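MRNA-binding protein PUF3 (Saccharomyces cerevisiae, PDB 3K49) binds recognition sequences in the 3' UTRs of mRNAs encoding mitochondrial proteins, such as COX17, and promotes decay of COX17 mRNA by enhancing its deadenylation. Local coordinates at residues 314-318 / 356-360; 304-309 / 335-339. All blocks are in the same frame, centred on the assembly; numbering follows the deposited sequence.

Interaction 1: residues 314-318 / 356-360. With nucleotides of chain B.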
loop_
_atom_site.group_PDB
_atom_site.type_symbol
_atom_site.label_atom_id
_atom_site.label_comp_id
_atom_site.label_asym_id
_atom_site.label_seq_id
_atom_site.Cartn_x
_atom_site.Cartn_y
_atom_site.Cartn_z
ATOM N N ASN A 314 21.091 10.416 -9.597
ATOM C CA ASN A 314 21.501 11.455 -8.647
ATOM C C ASN A 314 20.915 11.273 -7.236
ATOM O O ASN A 314 21.560 11.630 -6.253
ATOM C CB ASN A 314 21.207 12.857 -9.189
ATOM C CG ASN A 314 19.750 13.248 -9.041
ATOM O OD1 ASN A 314 19.263 13.443 -7.932
ATOM N ND2 ASN A 314 19.048 13.365 -10.162
ATOM N N TYR A 315 19.708 10.707 -7.144
ATOM C CA TYR A 315 19.071 10.436 -5.851
ATOM C C TYR A 315 19.796 9.318 -5.114
ATOM O O TYR A 315 19.978 9.373 -3.894
ATOM C CB TYR A 315 17.596 10.047 -6.019
ATOM C CG TYR A 315 16.716 11.134 -6.593
ATOM C CD1 TYR A 315 16.220 11.039 -7.888
ATOM C CD2 TYR A 315 16.367 12.248 -5.837
ATOM C CE1 TYR A 315 15.416 12.022 -8.419
ATOM C CE2 TYR A 315 15.556 13.235 -6.359
ATOM C CZ TYR A 315 15.086 13.117 -7.652
ATOM O OH TYR A 315 14.281 14.097 -8.182
ATOM N N VAL A 316 20.205 8.300 -5.861
ATOM C CA VAL A 316 20.970 7.201 -5.284
ATOM C C VAL A 316 22.320 7.697 -4.773
ATOM O O VAL A 316 22.868 7.151 -3.813
ATOM C CB VAL A 316 21.182 6.058 -6.298
ATOM C CG1 VAL A 316 21.960 4.924 -5.662
ATOM C CG2 VAL A 316 19.847 5.558 -6.817
ATOM N N ILE A 317 22.848 8.738 -5.412
ATOM C CA ILE A 317 24.106 9.340 -4.978
ATOM C C ILE A 317 23.898 10.108 -3.679
ATOM O O ILE A 317 24.625 9.906 -2.700
ATOM C CB ILE A 317 24.687 10.293 -6.041
ATOM C CG1 ILE A 317 25.029 9.531 -7.323
ATOM C CG2 ILE A 317 25.925 10.994 -5.503
ATOM C CD1 ILE A 317 26.228 8.617 -7.202
ATOM N N GLN A 318 22.898 10.988 -3.680
ATOM C CA GLN A 318 22.496 11.691 -2.466
ATOM C C GLN A 318 22.320 10.700 -1.317
ATOM O O GLN A 318 22.867 10.886 -0.226
ATOM C CB GLN A 318 21.189 12.456 -2.691
ATOM C CG GLN A 318 21.179 13.337 -3.927
ATOM C CD GLN A 318 19.925 14.178 -4.033
ATOM O OE1 GLN A 318 19.358 14.587 -3.020
ATOM N NE2 GLN A 318 19.484 14.442 -5.258
ATOM N N SER A 356 19.119 18.665 -9.425
ATOM C CA SER A 356 19.899 17.542 -8.915
ATOM C C SER A 356 21.304 17.978 -8.528
ATOM O O SER A 356 21.874 17.476 -7.557
ATOM C CB SER A 356 19.970 16.414 -9.940
ATOM O OG SER A 356 20.597 16.856 -11.128
ATOM N N VAL A 357 21.864 18.911 -9.289
ATOM C CA VAL A 357 23.168 19.463 -8.952
ATOM C C VAL A 357 23.041 20.421 -7.770
ATOM O O VAL A 357 23.886 20.439 -6.873
ATOM C CB VAL A 357 23.798 20.195 -10.148
ATOM C CG1 VAL A 357 25.101 20.865 -9.737
ATOM C CG2 VAL A 357 24.029 19.229 -11.301
ATOM N N GLU A 358 21.968 21.205 -7.765
ATOM C CA GLU A 358 21.697 22.122 -6.661
ATOM C C GLU A 358 21.579 21.365 -5.346
ATOM O O GLU A 358 22.034 21.832 -4.301
ATOM C CB GLU A 358 20.424 22.927 -6.933
ATOM C CG GLU A 358 20.103 23.959 -5.867
ATOM C CD GLU A 358 21.144 25.057 -5.787
ATOM O OE1 GLU A 358 22.011 25.121 -6.683
ATOM O OE2 GLU A 358 21.092 25.856 -4.830
ATOM N N LYS A 359 20.961 20.191 -5.409
ATOM C CA LYS A 359 20.750 19.374 -4.226
ATOM C C LYS A 359 22.065 18.788 -3.735
ATOM O O LYS A 359 22.370 18.845 -2.543
ATOM C CB LYS A 359 19.748 18.260 -4.523
ATOM C CG LYS A 359 19.002 17.759 -3.294
ATOM C CD LYS A 359 18.341 18.909 -2.539
ATOM C CE LYS A 359 17.372 18.406 -1.479
ATOM N NZ LYS A 359 16.152 17.792 -2.077
ATOM N N LEU A 360 22.842 18.230 -4.660
ATOM C CA LEU A 360 24.155 17.674 -4.337
ATOM C C LEU A 360 25.101 18.787 -3.834
ATOM O O LEU A 360 25.879 18.547 -2.898
ATOM C CB LEU A 360 24.760 16.965 -5.554
ATOM C CG LEU A 360 24.062 15.680 -6.011
ATOM C CD1 LEU A 360 24.480 15.292 -7.417
ATOM C CD2 LEU A 360 24.327 14.550 -5.037
ATOM P P U B 3 12.311 20.398 -7.682
ATOM O OP1 U B 3 10.866 20.725 -7.725
ATOM O OP2 U B 3 12.948 20.059 -6.386
ATOM O "O5'" U B 3 12.587 19.212 -8.721
ATOM C "C5'" U B 3 12.285 19.353 -10.109
ATOM C "C4'" U B 3 12.754 18.133 -10.881
ATOM O "O4'" U B 3 14.206 18.074 -10.889
ATOM C "C3'" U B 3 12.318 16.789 -10.313
ATOM O "O3'" U B 3 11.020 16.453 -10.793
ATOM C "C2'" U B 3 13.389 15.847 -10.860
ATOM O "O2'" U B 3 13.139 15.452 -12.198
ATOM C "C1'" U B 3 14.634 16.723 -10.777
ATOM N N1 U B 3 15.405 16.587 -9.522
ATOM C C2 U B 3 16.421 15.654 -9.477
ATOM O O2 U B 3 16.700 14.927 -10.410
ATOM N N3 U B 3 17.104 15.598 -8.291
ATOM C C4 U B 3 16.883 16.362 -7.165
ATOM O O4 U B 3 17.611 16.226 -6.183
ATOM C C5 U B 3 15.805 17.299 -7.286
ATOM C C6 U B 3 15.121 17.377 -8.430
ATOM P P G B 4 10.021 15.607 -9.861
ATOM O OP1 G B 4 8.656 15.703 -10.436
ATOM O OP2 G B 4 10.267 16.015 -8.452
ATOM O "O5'" G B 4 10.518 14.105 -10.037
ATOM C "C5'" G B 4 10.720 13.555 -11.331
ATOM C "C4'" G B 4 10.864 12.057 -11.233
ATOM O "O4'" G B 4 12.045 11.746 -10.456
ATOM C "C3'" G B 4 9.750 11.384 -10.450
ATOM O "O3'" G B 4 8.599 11.195 -11.262
ATOM C "C2'" G B 4 10.404 10.081 -9.998
ATOM O "O2'" G B 4 10.391 9.054 -10.970
ATOM C "C1'" G B 4 11.839 10.541 -9.744
ATOM N N9 G B 4 12.133 10.779 -8.337
ATOM C C8 G B 4 11.725 11.823 -7.539
ATOM N N7 G B 4 12.165 11.730 -6.313
ATOM C C5 G B 4 12.911 10.556 -6.307
ATOM C C6 G B 4 13.625 9.929 -5.266
ATOM O O6 G B 4 13.768 10.300 -4.093
ATOM N N1 G B 4 14.219 8.750 -5.698
ATOM C C2 G B 4 14.145 8.252 -6.972
ATOM N N2 G B 4 14.789 7.108 -7.218
ATOM N N3 G B 4 13.488 8.830 -7.947
ATOM C C4 G B 4 12.899 9.967 -7.543
ATOM O "O5'" C B 1 13.740 18.091 -17.300
ATOM C "C5'" C B 1 14.483 19.170 -16.720
ATOM C "C4'" C B 1 14.093 19.293 -15.268
ATOM O "O4'" C B 1 14.690 18.222 -14.495
ATOM C "C3'" C B 1 14.620 20.528 -14.558
ATOM O "O3'" C B 1 13.809 20.895 -13.431
ATOM C "C2'" C B 1 16.028 20.131 -14.121
ATOM O "O2'" C B 1 16.532 20.947 -13.074
ATOM C "C1'" C B 1 15.773 18.686 -13.687
ATOM N N1 C B 1 16.919 17.766 -13.875
ATOM C C2 C B 1 17.879 17.578 -12.911
ATOM O O2 C B 1 17.803 18.177 -11.827
ATOM N N3 C B 1 18.882 16.708 -13.225
ATOM C C4 C B 1 18.918 16.062 -14.397
ATOM N N4 C B 1 19.932 15.221 -14.598
ATOM C C5 C B 1 17.922 16.255 -15.381
ATOM C C6 C B 1 16.972 17.106 -15.051
#
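Side-chain rotamers on two nearly parallel helices (the axes of 314-318 and 356-360 approach to 10.4 Å at 6°) set up adjoining RNA base sites. Asn314, with chi1 in the p well, aims its amide at the Watson-Crick edge of U3 of chain B: OD1 accepts from U3 N3 (3.1 Å) and ND2 donates to U3 O2 (2.8 Å). Gln318, one helical turn on and extended at chi2 (t), donates from NE2 to U3 O4 (2.7 Å) and to Asn314 OD1 (2.9 Å), which links the two readers. The Asn-Tyr-x-x-Gln pattern is the PUF code for uracil; Tyr315 between them (chi1 -64°) has one ring face over G4 of chain B, its CE1 3.4 Å from G4 C4. On the other helix Ser356 (chi1 p) binds C1 of chain B through OG to N3 (2.7 Å) and backbone N to O2 (2.8 Å), a site for the 5' cytosine. No hydrogen bond joins the segments directly. They meet through Asn314 ND2 and Ser356 CB (3.2 Å), Gln318 OE1 and Lys359 CG (3.2 Å), and Gln318 CG and Leu360 CD2 (3.6 Å). Ile317 and Leu360 reach Ile336 of helix 326-345, while Val316 packs on Val268 of helix 264-274.

Interaction 2: residues 304-309 / 335-339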
loop_
_atom_site.group_PDB
_atom_site.type_symbol
_atom_site.label_atom_id
_atom_site.label_comp_id
_atom_site.label_asym_id
_atom_site.label_seq_id
_atom_site.Cartn_x
_atom_site.Cartn_y
_atom_site.Cartn_z
ATOM N N MET A 304 30.274 6.794 -10.777
ATOM C CA MET A 304 29.881 8.009 -10.064
ATOM C C MET A 304 29.369 9.096 -10.994
ATOM O O MET A 304 28.272 9.623 -10.800
ATOM C CB MET A 304 31.063 8.560 -9.275
ATOM C CG MET A 304 31.451 7.718 -8.083
ATOM S SD MET A 304 30.398 8.083 -6.667
ATOM C CE MET A 304 30.676 9.846 -6.522
ATOM N N ILE A 305 30.167 9.429 -12.004
ATOM C CA ILE A 305 29.859 10.551 -12.883
ATOM C C ILE A 305 28.667 10.267 -13.785
ATOM O O ILE A 305 27.850 11.154 -14.037
ATOM C CB ILE A 305 31.054 10.911 -13.779
ATOM C CG1 ILE A 305 32.284 11.225 -12.928
ATOM C CG2 ILE A 305 30.707 12.083 -14.685
ATOM C CD1 ILE A 305 32.088 12.385 -11.978
ATOM N N LEU A 306 28.572 9.035 -14.278
ATOM C CA LEU A 306 27.412 8.623 -15.059
ATOM C C LEU A 306 26.161 8.757 -14.198
ATOM O O LEU A 306 25.078 9.047 -14.696
ATOM C CB LEU A 306 27.545 7.173 -15.510
ATOM C CG LEU A 306 28.540 6.831 -16.613
ATOM C CD1 LEU A 306 28.621 5.320 -16.764
ATOM C CD2 LEU A 306 28.145 7.486 -17.927
ATOM N N MET A 307 26.329 8.536 -12.900
ATOM C CA MET A 307 25.221 8.584 -11.960
ATOM C C MET A 307 24.833 10.016 -11.583
ATOM O O MET A 307 23.656 10.373 -11.647
ATOM C CB MET A 307 25.536 7.734 -10.722
ATOM C CG MET A 307 25.393 6.239 -10.991
ATOM S SD MET A 307 25.866 5.196 -9.608
ATOM C CE MET A 307 24.734 5.765 -8.337
ATOM N N ILE A 308 25.817 10.834 -11.216
ATOM C CA ILE A 308 25.567 12.236 -10.882
ATOM C C ILE A 308 24.794 12.975 -11.971
ATOM O O ILE A 308 23.993 13.866 -11.681
ATOM C CB ILE A 308 26.874 13.002 -10.625
ATOM C CG1 ILE A 308 27.667 12.340 -9.500
ATOM C CG2 ILE A 308 26.581 14.452 -10.278
ATOM C CD1 ILE A 308 29.023 12.980 -9.261
ATOM N N LYS A 309 25.032 12.600 -13.223
ATOM C CA LYS A 309 24.442 13.305 -14.359
ATOM C C LYS A 309 23.066 12.773 -14.759
ATOM O O LYS A 309 22.399 13.349 -15.622
ATOM C CB LYS A 309 25.369 13.225 -15.573
ATOM C CG LYS A 309 26.680 13.971 -15.407
ATOM C CD LYS A 309 27.544 13.854 -16.648
ATOM C CE LYS A 309 28.854 14.605 -16.483
ATOM N NZ LYS A 309 29.711 14.504 -17.694
ATOM N N ALA A 335 34.600 13.401 -4.608
ATOM C CA ALA A 335 34.260 13.192 -6.015
ATOM C C ALA A 335 33.161 14.148 -6.459
ATOM O O ALA A 335 33.236 14.744 -7.536
ATOM C CB ALA A 335 33.841 11.756 -6.251
ATOM N N ILE A 336 32.144 14.296 -5.613
ATOM C CA ILE A 336 31.014 15.165 -5.911
ATOM C C ILE A 336 31.472 16.609 -5.981
ATOM O O ILE A 336 31.138 17.335 -6.919
ATOM C CB ILE A 336 29.897 15.030 -4.856
ATOM C CG1 ILE A 336 29.475 13.568 -4.718
ATOM C CG2 ILE A 336 28.705 15.885 -5.233
ATOM C CD1 ILE A 336 28.456 13.323 -3.648
ATOM N N ARG A 337 32.241 17.023 -4.981
ATOM C CA ARG A 337 32.790 18.373 -4.948
ATOM C C ARG A 337 33.560 18.663 -6.231
ATOM O O ARG A 337 33.421 19.732 -6.831
ATOM C CB ARG A 337 33.699 18.550 -3.732
ATOM C CG ARG A 337 32.962 18.791 -2.423
ATOM C CD ARG A 337 33.893 18.570 -1.232
ATOM N NE ARG A 337 33.317 19.031 0.031
ATOM C CZ ARG A 337 33.766 18.673 1.231
ATOM N NH1 ARG A 337 34.794 17.842 1.334
ATOM N NH2 ARG A 337 33.184 19.141 2.331
ATOM N N ALA A 338 34.359 17.695 -6.655
ATOM C CA ALA A 338 35.129 17.822 -7.885
ATOM C C ALA A 338 34.242 18.055 -9.105
ATOM O O ALA A 338 34.553 18.892 -9.952
ATOM C CB ALA A 338 35.998 16.594 -8.091
ATOM N N TYR A 339 33.140 17.315 -9.196
ATOM C CA TYR A 339 32.260 17.404 -10.361
ATOM C C TYR A 339 31.653 18.792 -10.533
ATOM O O TYR A 339 31.399 19.240 -11.651
ATOM C CB TYR A 339 31.141 16.362 -10.293
ATOM C CG TYR A 339 30.094 16.557 -11.369
ATOM C CD1 TYR A 339 30.307 16.096 -12.659
ATOM C CD2 TYR A 339 28.900 17.219 -11.097
ATOM C CE1 TYR A 339 29.360 16.281 -13.647
ATOM C CE2 TYR A 339 27.947 17.408 -12.081
ATOM C CZ TYR A 339 28.183 16.937 -13.353
ATOM O OH TYR A 339 27.238 17.122 -14.338
#
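The axes of helix 304-308 and helix 335-339 come within 11.0 Å and cross at -61°, with CA atoms nearest at Ile305 and Tyr339 (7.7 Å). Each segment keeps its own i to i+4 bonding, as in Ile308 N to Met304 O (2.8 Å) and Tyr339 N to Ala335 O (3.1 Å), and no hydrogen bond crosses between them; the contact is made mainly by side chains, burying 318 Å² in total. Tyr339 has the largest share, 95 Å². Its CA-to-CB bond points toward 304-309, and with chi1 at 171° (t) the ring reaches Ile308, whose CG2 sits over one face, 4.0 Å from the ring centroid and 27° off the normal, a CH-pi contact. Lys309, fully extended from chi2 to chi4, brings CE to the ring edge, 3.3 Å from Tyr339 CE1, and Ile305 CD1 lies 4.2 Å from Tyr339 CD1. At the other end of the interface Met304, folded with all three chi angles in m, sets its CE 3.7 Å from Ala335 CB and 4.3 Å from Ile336 CG1. Apart from the exposed Lys309, these buried residues form hydrophobic core in the C-terminal part of the Pumilio homology domain, 304-309 in Pumilio repeat 8 and 335-339 on helix 326-345. Met307 faces helix 313-323, meeting Ala313, Val316 and Ile317, whereas Ile308 and Ile336 both touch Leu360 of helix 355-364, extending the core to that last helix.

Overall arrangement
From the N terminus the segments run 304-309, 314-318, 335-339, 356-360. Interaction 2 closes a loop of 25 intervening residues, mostly helical, and interaction 1 one of 37; because segment 314-318 falls within the first loop and 356-360 beyond it, the two cross. Their centres lie 9 Å apart and the contacts touch: Ile317 CD1 is 3.4 Å from Met307 CE, and Leu360 CD1 is 3.6 Å from Ile308 CG2. Four helices, 303-308, 313-323, 326-345 and 355-364, therefore share one apolar core at the C-terminal end of the domain; interaction 2 is mostly apolar packing, while interaction 1 also carries the residues that hydrogen-bond U3 and C1 of chain B.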